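Local coordinates for mevalonate diphosphate decarboxylase (Legionella pneumophila, PDB 3LTO), which probably catalyses the ATP-dependent decarboxylation of mevalonate diphosphate, a step of isoprenoid lipid biosynthesis, at residues P8-L13 with S150-Y155. Sequence-based numbering, arbitrary orientation.
With SO4 (sulfate ion), chain C.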
loop_
_atom_site.group_PDB
_atom_site.type_symbol
_atom_site.label_atom_id
_atom_site.label_comp_id
_atom_site.label_asym_id
_atom_site.label_seq_id
_atom_site.Cartn_x
_atom_site.Cartn_y
_atom_site.Cartn_z
ATOM N N PRO A 8 21.815 -0.223 -6.086
ATOM C CA PRO A 8 21.900 -1.198 -7.170
ATOM C C PRO A 8 20.771 -1.085 -8.184
ATOM O O PRO A 8 19.703 -0.556 -7.888
ATOM C CB PRO A 8 21.864 -2.522 -6.428
ATOM C CG PRO A 8 20.894 -2.233 -5.322
ATOM C CD PRO A 8 21.282 -0.836 -4.855
ATOM N N ALA A 9 21.018 -1.569 -9.392
ATOM C CA ALA A 9 19.986 -1.560 -10.412
ATOM C C ALA A 9 19.181 -2.828 -10.161
ATOM O O ALA A 9 19.577 -3.672 -9.356
ATOM C CB ALA A 9 20.604 -1.601 -11.792
ATOM N N ASN A 10 18.048 -2.964 -10.825
ATOM C CA ASN A 10 17.253 -4.164 -10.650
ATOM C C ASN A 10 16.570 -4.442 -11.969
ATOM O O ASN A 10 16.332 -3.522 -12.753
ATOM C CB ASN A 10 16.239 -3.983 -9.506
ATOM C CG ASN A 10 15.034 -3.148 -9.902
ATOM O OD1 ASN A 10 14.194 -3.581 -10.696
ATOM N ND2 ASN A 10 14.941 -1.943 -9.343
ATOM N N ILE A 11 16.288 -5.717 -12.221
ATOM C CA ILE A 11 15.644 -6.148 -13.458
ATOM C C ILE A 11 14.329 -6.884 -13.167
ATOM O O ILE A 11 14.301 -7.904 -12.475
ATOM C CB ILE A 11 16.575 -7.076 -14.263
ATOM C CG1 ILE A 11 15.889 -7.507 -15.560
ATOM C CG2 ILE A 11 16.942 -8.294 -13.431
ATOM C CD1 ILE A 11 15.622 -6.373 -16.521
ATOM N N ALA A 12 13.243 -6.352 -13.712
ATOM C CA ALA A 12 11.918 -6.913 -13.506
ATOM C C ALA A 12 11.560 -8.116 -14.377
ATOM O O ALA A 12 11.765 -8.105 -15.590
ATOM C CB ALA A 12 10.873 -5.809 -13.692
ATOM N N LEU A 13 11.038 -9.159 -13.734
ATOM C CA LEU A 13 10.580 -10.370 -14.417
ATOM C C LEU A 13 9.103 -10.125 -14.782
ATOM O O LEU A 13 8.630 -10.558 -15.840
ATOM C CB LEU A 13 10.731 -11.590 -13.498
ATOM C CG LEU A 13 12.106 -12.278 -13.487
ATOM C CD1 LEU A 13 13.201 -11.245 -13.360
ATOM C CD2 LEU A 13 12.189 -13.286 -12.353
ATOM N N SER A 150 12.707 2.532 -9.099
ATOM C CA SER A 150 13.705 2.662 -8.048
ATOM C C SER A 150 13.335 2.127 -6.667
ATOM O O SER A 150 14.228 1.740 -5.912
ATOM C CB SER A 150 14.162 4.119 -7.921
ATOM O OG SER A 150 13.191 4.908 -7.270
ATOM N N CYS A 151 12.046 2.097 -6.324
ATOM C CA CYS A 151 11.659 1.611 -5.000
ATOM C C CYS A 151 12.031 0.153 -4.796
ATOM O O CYS A 151 12.197 -0.300 -3.663
ATOM C CB CYS A 151 10.155 1.827 -4.733
ATOM S SG CYS A 151 8.975 0.690 -5.525
ATOM N N ARG A 152 12.179 -0.575 -5.898
ATOM C CA ARG A 152 12.551 -1.986 -5.843
ATOM C C ARG A 152 14.036 -2.201 -5.589
ATOM O O ARG A 152 14.458 -3.313 -5.250
ATOM C CB ARG A 152 12.181 -2.686 -7.143
ATOM C CG ARG A 152 10.726 -3.022 -7.278
ATOM C CD ARG A 152 10.532 -3.976 -8.430
ATOM N NE ARG A 152 9.832 -3.354 -9.537
ATOM C CZ ARG A 152 10.408 -2.894 -10.639
ATOM N NH1 ARG A 152 11.715 -2.981 -10.801
ATOM N NH2 ARG A 152 9.657 -2.349 -11.582
ATOM N N SER A 153 14.834 -1.149 -5.753
ATOM C CA SER A 153 16.273 -1.279 -5.538
ATOM C C SER A 153 16.693 -1.249 -4.069
ATOM O O SER A 153 17.857 -1.480 -3.757
ATOM C CB SER A 153 17.024 -0.197 -6.316
ATOM O OG SER A 153 16.990 -0.477 -7.706
ATOM N N PHE A 154 15.739 -0.975 -3.182
ATOM C CA PHE A 154 15.988 -0.913 -1.743
ATOM C C PHE A 154 15.901 -2.286 -1.071
ATOM O O PHE A 154 16.034 -2.399 0.153
ATOM C CB PHE A 154 14.978 0.039 -1.087
ATOM C CG PHE A 154 15.240 1.485 -1.382
ATOM C CD1 PHE A 154 16.031 2.247 -0.528
ATOM C CD2 PHE A 154 14.770 2.068 -2.556
ATOM C CE1 PHE A 154 16.358 3.565 -0.842
ATOM C CE2 PHE A 154 15.094 3.391 -2.881
ATOM C CZ PHE A 154 15.888 4.137 -2.022
ATOM N N TYR A 155 15.671 -3.325 -1.868
ATOM C CA TYR A 155 15.552 -4.677 -1.334
ATOM C C TYR A 155 16.336 -5.638 -2.211
ATOM O O TYR A 155 16.564 -5.361 -3.383
ATOM C CB TYR A 155 14.075 -5.084 -1.293
ATOM C CG TYR A 155 13.215 -4.062 -0.581
ATOM C CD1 TYR A 155 13.059 -4.095 0.805
ATOM C CD2 TYR A 155 12.612 -3.019 -1.287
ATOM C CE1 TYR A 155 12.331 -3.114 1.472
ATOM C CE2 TYR A 155 11.882 -2.028 -0.628
ATOM C CZ TYR A 155 11.750 -2.083 0.753
ATOM O OH TYR A 155 11.063 -1.091 1.417
HETATM S S SO4 C . 9.727 -2.066 -14.822
HETATM O O1 SO4 C . 8.987 -3.091 -14.067
HETATM O O2 SO4 C . 10.609 -1.357 -13.889
HETATM O O3 SO4 C . 10.518 -2.728 -15.869
HETATM O O4 SO4 C . 8.818 -1.097 -15.447
#
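The guanidinium of Arg152 carries the methyl of Ala12 over one face, with CB 3.9 Å above the plane and displaced toward the rim, and meets the amide of Asn10 at its edge. Amide and guanidinium planes stand 85° apart, and Asn10 OD1 lies 2.6 Å from Arg152 NH1. One oxygen of a sulfate ion, probably taken up from the crystallisation liquor, lies at the edge as well: Arg152 NH2 donates to this sulfate O2 over 2.7 Å in a nearly straight bond (173°). The ion also accepts bonds from the backbone N of Tyr16 and Met17, so this end of the arginine lines an anion site, consistent with a place for a phosphate group in this family.

Farther back, Ser153 OG links the two segments by acting both ways. Ser153 OG donates to Pro8 O (2.7 Å) and accepts from Asn10 ND2 (3.0 Å), and it lies close to the plane of the Asn10 amide; its position anti to the carbonyl carbon (chi1 -72°) puts it between these partners. Asn10 ND2 bonds Ser149 O too, which should help fix the flip of the amide, while Ser31 OG accepts a hydrogen bond from Arg152 NE.

The contact is largely buried in the N-terminal domain: strand 2-12, paired antiparallel with strand 31-47, meets the loop between helix 136-144 and strand 158-162, and Ser153 and Phe154 of that loop rest on helix 110-129.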